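PDB 2E7Z: acetylene hydratase Ahy from Pelobacter acetylenicus, which catalyses the non-redox hydration of acetylene to acetaldehyde, using a tungsten bis(molybdopterin guanine dinucleotide) cofactor and a [4Fe-4S] cluster. Local coordinates for residues 435-440 / 452-457. Sequence-based numbering, arbitrary orientation.
Sequences LVVCYD and YVLPGD. With MGD (2-amino-5,6-dimercapto-7-methyl-3,7,8a,9-tetrahydro-8-oxa-1,3,9,10-tetraaza-anthracen-4-one guanosine dinucleotide), chain E.
Val437, Cys438 and Tyr439 pair in parallel with Tyr452, Val453 and Leu454, the strand segments running at 22° to each other, and the backbone ladder continues past the second strand to Gly456. Its bonds are Cys438 N to Tyr452 O at 2.9 Å, Leu454 N to Cys438 O, Asp440 N to Leu454 O and Gly456 N to Asp440 O, after a weak first rung from Tyr452 N to Val436 O. On the face that carries Val437 and Tyr439, Val437 CG1 meets Leu454 CD1 at 3.7 Å. Leu435 CD1 lies at the edge of the Tyr452 ring, near its plane. Helix 80-98 also packs on Leu435, Tyr452 and Leu454, and Tyr452 OH is hydrogen-bonded to Glu86 OE1. The pair belongs to the mixed sheet of the molybdopterin oxidoreductase fold, and its C-terminal ends meet the guanine nucleotide of one MGD. With CG anti to the backbone N (chi1 171°), the Tyr439 side chain crosses that of Leu454 at about a right angle. Leu454 CB sits at the edge of the ring, in its plane. Tyr439 CE1 is 3.4 Å from Gly456 CA, and MGD N2 lies over one ring face. MGD N2 also donates to Tyr439 O at 3.2 Å. The Asp440 carboxylate is gripped by both ribose hydroxyls: MGD O2' donates to OD1 at 2.6 Å and O3' to OD2. Water 2 donates to Tyr439 OH and Asp457 OD1 and accepts from MGD N1 at 2.7 Å. Tyr439 OH is also hydrogen-bonded to Lys489 O. The Asp457 carboxylate also forms salt bridges with Arg462 and Arg513. An alanine in place of Tyr439 would probably leave a gap beside Gly456 and the guanine amino group, and leave water 2 and Lys489 O without their phenol partner.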
# COMPACT_ATOMS: atom_id res chain seq x y z
N LEU A 435 1.54 -9.80 -24.52
CA LEU A 435 0.14 -9.77 -24.08
C LEU A 435 0.01 -8.91 -22.85
O LEU A 435 0.69 -9.17 -21.86
CB LEU A 435 -0.38 -11.17 -23.76
CG LEU A 435 -1.79 -11.29 -23.17
CD1 LEU A 435 -2.87 -10.83 -24.16
CD2 LEU A 435 -2.09 -12.71 -22.78
N VAL A 436 -0.87 -7.91 -22.90
CA VAL A 436 -1.20 -7.09 -21.73
C VAL A 436 -2.71 -7.08 -21.58
O VAL A 436 -3.44 -6.80 -22.56
CB VAL A 436 -0.66 -5.66 -21.86
CG1 VAL A 436 -1.11 -4.73 -20.71
CG2 VAL A 436 0.85 -5.68 -22.02
N VAL A 437 -3.18 -7.42 -20.39
CA VAL A 437 -4.62 -7.38 -20.09
C VAL A 437 -4.81 -6.42 -18.92
O VAL A 437 -4.11 -6.53 -17.90
CB VAL A 437 -5.13 -8.78 -19.70
CG1 VAL A 437 -6.60 -8.72 -19.23
CG2 VAL A 437 -4.91 -9.80 -20.83
N CYS A 438 -5.72 -5.47 -19.05
CA CYS A 438 -6.01 -4.50 -18.00
C CYS A 438 -7.44 -4.62 -17.56
O CYS A 438 -8.33 -4.40 -18.39
CB CYS A 438 -5.63 -3.08 -18.44
SG CYS A 438 -5.91 -1.85 -17.17
N TYR A 439 -7.68 -4.97 -16.30
CA TYR A 439 -9.02 -5.15 -15.75
C TYR A 439 -9.28 -3.94 -14.86
O TYR A 439 -8.69 -3.78 -13.78
CB TYR A 439 -9.10 -6.50 -15.00
CG TYR A 439 -10.35 -6.72 -14.20
CD1 TYR A 439 -11.58 -6.97 -14.83
CD2 TYR A 439 -10.31 -6.73 -12.80
CE1 TYR A 439 -12.72 -7.21 -14.07
CE2 TYR A 439 -11.45 -6.96 -12.07
CZ TYR A 439 -12.65 -7.20 -12.69
OH TYR A 439 -13.76 -7.38 -11.90
N ASP A 440 -10.14 -3.03 -15.35
CA ASP A 440 -10.23 -1.71 -14.72
C ASP A 440 -11.62 -1.15 -14.96
O ASP A 440 -12.48 -1.82 -15.53
CB ASP A 440 -9.14 -0.76 -15.28
CG ASP A 440 -8.70 0.33 -14.27
OD1 ASP A 440 -9.47 1.30 -14.10
OD2 ASP A 440 -7.59 0.20 -13.68
N TYR A 452 -6.13 -5.97 -24.34
CA TYR A 452 -7.53 -6.14 -23.93
C TYR A 452 -7.78 -5.36 -22.67
O TYR A 452 -6.98 -5.47 -21.70
CB TYR A 452 -7.90 -7.62 -23.65
CG TYR A 452 -7.65 -8.52 -24.84
CD1 TYR A 452 -6.40 -9.10 -25.05
CD2 TYR A 452 -8.66 -8.74 -25.79
CE1 TYR A 452 -6.13 -9.89 -26.14
CE2 TYR A 452 -8.42 -9.50 -26.93
CZ TYR A 452 -7.15 -10.06 -27.09
OH TYR A 452 -6.89 -10.81 -28.21
N VAL A 453 -8.88 -4.59 -22.67
CA VAL A 453 -9.31 -3.89 -21.48
C VAL A 453 -10.62 -4.53 -21.07
O VAL A 453 -11.55 -4.63 -21.88
CB VAL A 453 -9.45 -2.39 -21.73
CG1 VAL A 453 -9.93 -1.65 -20.45
CG2 VAL A 453 -8.11 -1.81 -22.20
N LEU A 454 -10.68 -5.00 -19.83
CA LEU A 454 -11.82 -5.76 -19.34
C LEU A 454 -12.53 -4.98 -18.27
O LEU A 454 -11.89 -4.46 -17.39
CB LEU A 454 -11.41 -7.14 -18.82
CG LEU A 454 -10.70 -8.00 -19.85
CD1 LEU A 454 -10.29 -9.29 -19.17
CD2 LEU A 454 -11.62 -8.31 -21.02
N PRO A 455 -13.86 -4.83 -18.38
CA PRO A 455 -14.58 -4.00 -17.43
C PRO A 455 -14.84 -4.60 -16.07
O PRO A 455 -15.50 -5.65 -15.94
CB PRO A 455 -15.92 -3.76 -18.14
CG PRO A 455 -16.13 -5.01 -18.93
CD PRO A 455 -14.74 -5.38 -19.43
N GLY A 456 -14.35 -3.92 -15.05
CA GLY A 456 -14.59 -4.36 -13.68
C GLY A 456 -15.84 -3.79 -13.04
O GLY A 456 -16.26 -2.67 -13.37
N ASP A 457 -16.48 -4.56 -12.17
CA ASP A 457 -17.56 -4.03 -11.36
C ASP A 457 -17.05 -2.96 -10.39
O ASP A 457 -15.85 -2.72 -10.26
CB ASP A 457 -18.37 -5.14 -10.66
CG ASP A 457 -17.58 -5.95 -9.65
OD1 ASP A 457 -16.42 -5.64 -9.40
OD2 ASP A 457 -18.21 -6.89 -9.11
PB MGD E . -3.67 3.19 -8.73
O1B MGD E . -2.24 3.04 -9.18
O2B MGD E . -4.35 4.50 -8.84
O3B MGD E . -3.84 2.75 -7.19
O3A MGD E . -2.09 1.64 -5.77
PA MGD E . -3.54 1.37 -6.43
O1A MGD E . -4.61 1.25 -5.40
O2A MGD E . -3.32 0.25 -7.41
O5' MGD E . -4.51 2.08 -9.55
C5' MGD E . -5.78 1.68 -9.07
C4' MGD E . -6.60 1.33 -10.30
O4' MGD E . -7.77 0.63 -9.84
C3' MGD E . -7.16 2.54 -11.03
O3' MGD E . -6.75 2.49 -12.41
C2' MGD E . -8.69 2.47 -10.89
O2' MGD E . -9.46 2.94 -12.02
C1' MGD E . -8.89 1.00 -10.67
N9 MGD E . -10.07 0.60 -9.89
C8 MGD E . -10.58 1.21 -8.80
N7 MGD E . -11.61 0.51 -8.29
C5 MGD E . -11.70 -0.62 -9.03
C6 MGD E . -12.54 -1.80 -9.04
O6 MGD E . -13.45 -1.97 -8.20
N1 MGD E . -12.26 -2.72 -9.98
C2 MGD E . -11.36 -2.58 -10.95
N2 MGD E . -11.18 -3.59 -11.84
N3 MGD E . -10.56 -1.52 -11.00
C4 MGD E . -10.70 -0.55 -10.07
C10 MGD E . -2.05 2.30 -4.50
C11 MGD E . -0.66 2.10 -3.95
O11 MGD E . 0.20 2.85 -4.81
C12 MGD E . -0.58 2.61 -2.54
S12 MGD E . -1.72 2.02 -1.40
C13 MGD E . 0.39 3.45 -2.15
S13 MGD E . 0.44 4.14 -0.60
C14 MGD E . 1.50 3.87 -3.06
N15 MGD E . 1.39 5.27 -3.46
C16 MGD E . 2.32 5.66 -4.38
C17 MGD E . 2.89 7.02 -4.46
O17 MGD E . 2.53 7.90 -3.64
N18 MGD E . 3.80 7.26 -5.42
C19 MGD E . 4.21 6.32 -6.31
N19 MGD E . 5.12 6.63 -7.26
N20 MGD E . 3.71 5.08 -6.31
C21 MGD E . 2.81 4.71 -5.39
N22 MGD E . 2.35 3.45 -5.38
C23 MGD E . 1.52 2.96 -4.30
O HOH W 1 -14.63 -7.59 -8.70
O HOH W 2 -13.83 -4.86 -10.35